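Local coordinates for protein putative polyketide cyclase (Pseudomonas putida KT2440, PDB 3F7X) that is of unknown function but has a SnoaL-like fold and may act as a polyketide cyclase, at residues A[21-34]-A[77-89]. Numbering follows the deposited sequence.
Sequences TATELVNAYYAAFN and RERLADIVVMQNA. With EDO (1,2-ethanediol), chain E; EDO (1,2-ethanediol), chain D.
Gln87, near the end of the strand outermost in this chain's sheet, reaches the first turn of helix 22-34. Gln87 CB lies 4.0 Å from Ala22 CB, CG passes Thr23 OG1, and CD rests against the Ala22 methyl. With CG between the backbone N and carbonyl carbon (chi1 65°) and the chain extended beyond it, the amide arrives at the helix start. There OE1 takes two bonds: Thr23 OG1, 2.7 Å from Gln87 OE1, donates in the carbonyl plane on a lone pair, whereas Thr23 N donates from above that plane. NE2 turns back to Asn88 O, in the plane of its own amide, so both ends of the group are held and its rotation is fixed. Beside it, the capping box of Thr21 and Glu24 closes the same helix end.

Asn34 ties the other end. Asn34 OD1 accepts from Leu80 N at 2.8 Å, nearly straight (167°), and Asn34 ND2 returns a bond to Leu80 O at 3.1 Å, so one amide serves both the backbone N-H and C=O of Leu80. A water also bridges Asn34 O and Glu78 O. Between these ends the contact is largely apolar: Val85 CG1 meets Val26 CG1 at 3.8 Å, Ile83 CD1 touches Tyr30 CB, and Leu80 CG approaches Phe33 CE1.

The helix runs roughly antiparallel to strand 76-87, which turns a corner at Asp82 and pairs with strand 93-104. It packs across the concave side of the strongly bent sheet, as in the alpha+beta cone of SnoaL-like proteins; Tyr30 continues inward to Phe98 and Phe127, while Phe33 packs on Met69 and Met72 of helix 62-75.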
loop_
_atom_site.group_PDB
_atom_site.type_symbol
_atom_site.label_atom_id
_atom_site.label_comp_id
_atom_site.label_asym_id
_atom_site.label_seq_id
_atom_site.Cartn_x
_atom_site.Cartn_y
_atom_site.Cartn_z
ATOM N N THR A 21 -2.292 -7.037 -21.340
ATOM C CA THR A 21 -3.114 -7.121 -20.143
ATOM C C THR A 21 -2.543 -6.160 -19.070
ATOM O O THR A 21 -1.387 -5.694 -19.131
ATOM C CB THR A 21 -3.139 -8.528 -19.557
ATOM O OG1 THR A 21 -1.838 -8.858 -19.086
ATOM C CG2 THR A 21 -3.577 -9.567 -20.620
ATOM N N ALA A 22 -3.353 -5.872 -18.066
ATOM C CA ALA A 22 -2.880 -5.051 -16.948
ATOM C C ALA A 22 -1.643 -5.669 -16.293
ATOM O O ALA A 22 -0.705 -4.951 -15.925
ATOM C CB ALA A 22 -4.000 -4.848 -15.923
ATOM N N THR A 23 -1.646 -6.995 -16.161
ATOM C CA THR A 23 -0.504 -7.709 -15.576
ATOM C C THR A 23 0.744 -7.492 -16.414
ATOM O O THR A 23 1.831 -7.213 -15.887
ATOM C CB THR A 23 -0.850 -9.205 -15.390
ATOM O OG1 THR A 23 -1.931 -9.316 -14.466
ATOM C CG2 THR A 23 0.346 -9.947 -14.871
ATOM N N GLU A 24 0.597 -7.625 -17.727
ATOM C CA GLU A 24 1.710 -7.377 -18.601
ATOM C C GLU A 24 2.217 -5.939 -18.551
ATOM O O GLU A 24 3.421 -5.697 -18.568
ATOM C CB GLU A 24 1.355 -7.751 -20.035
ATOM C CG GLU A 24 1.191 -9.283 -20.227
ATOM C CD GLU A 24 0.526 -9.710 -21.537
ATOM O OE1 GLU A 24 -0.163 -8.904 -22.187
ATOM O OE2 GLU A 24 0.702 -10.895 -21.906
ATOM N N LEU A 25 1.306 -4.994 -18.473
ATOM C CA LEU A 25 1.618 -3.588 -18.404
ATOM C C LEU A 25 2.435 -3.267 -17.126
ATOM O O LEU A 25 3.479 -2.603 -17.157
ATOM C CB LEU A 25 0.331 -2.811 -18.437
ATOM C CG LEU A 25 0.438 -1.316 -18.437
ATOM C CD1 LEU A 25 1.253 -0.747 -19.552
ATOM C CD2 LEU A 25 -0.974 -0.673 -18.456
ATOM N N VAL A 26 1.961 -3.781 -15.990
ATOM C CA VAL A 26 2.644 -3.568 -14.709
ATOM C C VAL A 26 3.972 -4.321 -14.692
ATOM O O VAL A 26 4.955 -3.795 -14.187
ATOM C CB VAL A 26 1.717 -3.882 -13.517
ATOM C CG1 VAL A 26 2.499 -3.850 -12.218
ATOM C CG2 VAL A 26 0.528 -2.902 -13.514
ATOM N N ASN A 27 4.022 -5.530 -15.231
ATOM C CA ASN A 27 5.309 -6.206 -15.362
ATOM C C ASN A 27 6.300 -5.375 -16.193
ATOM O O ASN A 27 7.472 -5.309 -15.863
ATOM C CB ASN A 27 5.161 -7.547 -16.034
ATOM C CG ASN A 27 4.604 -8.604 -15.152
ATOM O OD1 ASN A 27 4.717 -8.549 -13.964
ATOM N ND2 ASN A 27 4.018 -9.646 -15.783
ATOM N N ALA A 28 5.818 -4.764 -17.277
ATOM C CA ALA A 28 6.682 -3.929 -18.107
ATOM C C ALA A 28 7.163 -2.684 -17.355
ATOM O O ALA A 28 8.320 -2.296 -17.518
ATOM C CB ALA A 28 5.944 -3.534 -19.422
ATOM N N TYR A 29 6.287 -2.102 -16.543
ATOM C CA TYR A 29 6.624 -0.989 -15.688
ATOM C C TYR A 29 7.771 -1.329 -14.780
ATOM O O TYR A 29 8.772 -0.602 -14.734
ATOM C CB TYR A 29 5.365 -0.600 -14.912
ATOM C CG TYR A 29 5.477 0.548 -13.929
ATOM C CD1 TYR A 29 5.200 1.850 -14.339
ATOM C CD2 TYR A 29 5.689 0.327 -12.598
ATOM C CE1 TYR A 29 5.233 2.897 -13.433
ATOM C CE2 TYR A 29 5.720 1.365 -11.677
ATOM C CZ TYR A 29 5.504 2.654 -12.100
ATOM O OH TYR A 29 5.527 3.725 -11.215
ATOM N N TYR A 30 7.671 -2.467 -14.104
ATOM C CA TYR A 30 8.739 -2.858 -13.197
ATOM C C TYR A 30 10.000 -3.352 -13.912
ATOM O O TYR A 30 11.084 -3.149 -13.384
ATOM C CB TYR A 30 8.228 -3.874 -12.170
ATOM C CG TYR A 30 7.342 -3.170 -11.153
ATOM C CD1 TYR A 30 7.838 -2.124 -10.388
ATOM C CD2 TYR A 30 6.009 -3.479 -11.003
ATOM C CE1 TYR A 30 7.023 -1.433 -9.496
ATOM C CE2 TYR A 30 5.197 -2.809 -10.131
ATOM C CZ TYR A 30 5.693 -1.798 -9.366
ATOM O OH TYR A 30 4.888 -1.124 -8.484
ATOM N N ALA A 31 9.869 -4.003 -15.074
ATOM C CA ALA A 31 11.016 -4.378 -15.842
ATOM C C ALA A 31 11.812 -3.119 -16.206
ATOM O O ALA A 31 13.045 -3.113 -16.145
ATOM C CB ALA A 31 10.577 -5.166 -17.098
ATOM N N ALA A 32 11.128 -2.065 -16.650
ATOM C CA ALA A 32 11.754 -0.817 -17.037
ATOM C C ALA A 32 12.380 -0.132 -15.853
ATOM O O ALA A 32 13.500 0.369 -15.950
ATOM C CB ALA A 32 10.778 0.088 -17.768
ATOM N N PHE A 33 11.679 -0.154 -14.729
ATOM C CA PHE A 33 12.213 0.403 -13.490
ATOM C C PHE A 33 13.527 -0.306 -13.114
ATOM O O PHE A 33 14.539 0.325 -12.868
ATOM C CB PHE A 33 11.163 0.253 -12.379
ATOM C CG PHE A 33 11.573 0.784 -11.041
ATOM C CD1 PHE A 33 12.337 0.037 -10.173
ATOM C CD2 PHE A 33 11.122 2.016 -10.601
ATOM C CE1 PHE A 33 12.707 0.514 -8.935
ATOM C CE2 PHE A 33 11.503 2.506 -9.344
ATOM C CZ PHE A 33 12.284 1.726 -8.521
ATOM N N ASN A 34 13.477 -1.614 -13.075
ATOM C CA ASN A 34 14.637 -2.396 -12.665
ATOM C C ASN A 34 15.827 -2.208 -13.619
ATOM O O ASN A 34 16.988 -2.195 -13.184
ATOM C CB ASN A 34 14.298 -3.882 -12.561
ATOM C CG ASN A 34 13.743 -4.244 -11.186
ATOM O OD1 ASN A 34 13.858 -3.462 -10.239
ATOM N ND2 ASN A 34 13.195 -5.424 -11.082
ATOM N N ARG A 77 19.652 3.971 -6.136
ATOM C CA ARG A 77 19.516 2.888 -7.098
ATOM C C ARG A 77 18.774 1.765 -6.400
ATOM O O ARG A 77 19.089 1.395 -5.279
ATOM C CB ARG A 77 20.883 2.455 -7.627
ATOM C CG ARG A 77 20.913 1.308 -8.541
ATOM C CD ARG A 77 22.389 0.862 -8.806
ATOM N NE ARG A 77 23.287 2.028 -8.927
ATOM C CZ ARG A 77 23.547 2.664 -10.067
ATOM N NH1 ARG A 77 23.033 2.196 -11.206
ATOM N NH2 ARG A 77 24.329 3.759 -10.078
ATOM N N GLU A 78 17.716 1.307 -7.068
ATOM C CA GLU A 78 16.856 0.268 -6.496
ATOM C C GLU A 78 16.643 -0.860 -7.472
ATOM O O GLU A 78 16.595 -0.665 -8.679
ATOM C CB GLU A 78 15.507 0.839 -6.096
ATOM C CG GLU A 78 15.610 1.817 -4.941
ATOM C CD GLU A 78 14.301 2.359 -4.442
ATOM O OE1 GLU A 78 13.238 2.130 -5.090
ATOM O OE2 GLU A 78 14.324 2.996 -3.362
ATOM N N ARG A 79 16.515 -2.059 -6.897
ATOM C CA ARG A 79 16.118 -3.263 -7.586
ATOM C C ARG A 79 14.956 -3.855 -6.815
ATOM O O ARG A 79 15.035 -4.021 -5.593
ATOM C CB ARG A 79 17.277 -4.285 -7.602
ATOM C CG ARG A 79 16.904 -5.626 -8.099
ATOM C CD ARG A 79 18.102 -6.531 -8.123
ATOM N NE ARG A 79 18.744 -6.738 -6.818
ATOM C CZ ARG A 79 18.364 -7.644 -5.908
ATOM N NH1 ARG A 79 17.362 -8.479 -6.153
ATOM N NH2 ARG A 79 19.032 -7.705 -4.776
ATOM N N LEU A 80 13.892 -4.212 -7.536
ATOM C CA LEU A 80 12.723 -4.784 -6.900
ATOM C C LEU A 80 12.720 -6.278 -7.107
ATOM O O LEU A 80 12.893 -6.723 -8.255
ATOM C CB LEU A 80 11.478 -4.219 -7.481
ATOM C CG LEU A 80 11.416 -2.742 -7.536
ATOM C CD1 LEU A 80 10.035 -2.292 -8.084
ATOM C CD2 LEU A 80 11.739 -2.024 -6.212
ATOM N N ALA A 81 12.546 -7.027 -6.045
ATOM C CA ALA A 81 12.568 -8.472 -6.038
ATOM C C ALA A 81 11.228 -9.007 -5.594
ATOM O O ALA A 81 10.420 -8.287 -4.996
ATOM C CB ALA A 81 13.681 -8.968 -5.104
ATOM N N ASP A 82 10.990 -10.264 -5.900
ATOM C CA ASP A 82 9.815 -10.935 -5.354
ATOM C C ASP A 82 8.526 -10.227 -5.803
ATOM O O ASP A 82 7.604 -10.106 -5.013
ATOM C CB ASP A 82 9.879 -10.970 -3.811
ATOM C CG ASP A 82 11.245 -11.350 -3.261
ATOM O OD1 ASP A 82 11.816 -12.379 -3.686
ATOM O OD2 ASP A 82 11.708 -10.639 -2.343
ATOM N N ILE A 83 8.459 -9.752 -7.051
ATOM C CA ILE A 83 7.337 -8.965 -7.504
ATOM C C ILE A 83 6.139 -9.863 -7.761
ATOM O O ILE A 83 6.212 -10.806 -8.556
ATOM C CB ILE A 83 7.652 -8.144 -8.765
ATOM C CG1 ILE A 83 8.956 -7.320 -8.603
ATOM C CG2 ILE A 83 6.466 -7.248 -9.091
ATOM C CD1 ILE A 83 9.463 -6.730 -9.904
ATOM N N VAL A 84 5.033 -9.540 -7.115
ATOM C CA VAL A 84 3.752 -10.218 -7.306
ATOM C C VAL A 84 2.775 -9.175 -7.848
ATOM O O VAL A 84 2.534 -8.160 -7.195
ATOM C CB VAL A 84 3.254 -10.828 -5.988
ATOM C CG1 VAL A 84 1.846 -11.415 -6.201
ATOM C CG2 VAL A 84 4.222 -11.848 -5.465
ATOM N N VAL A 85 2.277 -9.421 -9.036
ATOM C CA VAL A 85 1.397 -8.524 -9.750
ATOM C C VAL A 85 0.036 -9.151 -9.867
ATOM O O VAL A 85 -0.099 -10.296 -10.261
ATOM C CB VAL A 85 1.942 -8.177 -11.156
ATOM C CG1 VAL A 85 0.967 -7.278 -11.920
ATOM C CG2 VAL A 85 3.321 -7.517 -11.037
HETATM N N MSE A 86 -0.990 -8.388 -9.485
HETATM C CA MSE A 86 -2.394 -8.808 -9.494
HETATM C C MSE A 86 -3.258 -7.792 -10.182
HETATM O O MSE A 86 -2.913 -6.616 -10.215
HETATM C CB MSE A 86 -2.848 -9.041 -8.049
HETATM C CG MSE A 86 -1.993 -10.107 -7.367
HETATM SE SE MSE A 86 -2.162 -10.185 -5.434
HETATM C CE MSE A 86 -1.037 -8.732 -5.019
ATOM N N GLN A 87 -4.395 -8.217 -10.744
ATOM C CA GLN A 87 -5.280 -7.314 -11.431
ATOM C C GLN A 87 -6.727 -7.701 -11.204
ATOM O O GLN A 87 -7.028 -8.833 -10.840
ATOM C CB GLN A 87 -5.017 -7.264 -12.936
ATOM C CG GLN A 87 -5.291 -8.579 -13.706
ATOM C CD GLN A 87 -5.215 -8.399 -15.198
ATOM O OE1 GLN A 87 -4.142 -8.548 -15.778
ATOM N NE2 GLN A 87 -6.340 -8.073 -15.811
ATOM N N ASN A 88 -7.619 -6.757 -11.474
ATOM C CA ASN A 88 -9.045 -7.083 -11.536
ATOM C C ASN A 88 -9.351 -7.715 -12.922
ATOM O O ASN A 88 -8.518 -7.739 -13.802
ATOM C CB ASN A 88 -9.934 -5.915 -11.138
ATOM C CG ASN A 88 -9.946 -4.781 -12.137
ATOM O OD1 ASN A 88 -9.161 -4.764 -13.091
ATOM N ND2 ASN A 88 -10.778 -3.773 -11.865
ATOM N N ALA A 89 -10.558 -8.269 -13.097
ATOM C CA ALA A 89 -10.862 -9.052 -14.281
ATOM C C ALA A 89 -10.768 -8.233 -15.565
ATOM O O ALA A 89 -10.234 -8.725 -16.569
ATOM C CB ALA A 89 -12.234 -9.687 -14.151
HETATM C C1 EDO E . 15.496 2.390 -9.826
HETATM O O1 EDO E . 16.847 2.798 -9.482
HETATM C C2 EDO E . 14.841 3.138 -10.980
HETATM O O2 EDO E . 15.375 2.691 -12.244
HETATM C C1 EDO D . 7.796 3.884 -8.702
HETATM O O1 EDO D . 6.480 3.419 -8.827
HETATM C C2 EDO D . 7.876 5.425 -8.830
HETATM O O2 EDO D . 7.093 6.113 -7.796
HETATM O O HOH W 1 17.669 -2.515 -10.589
#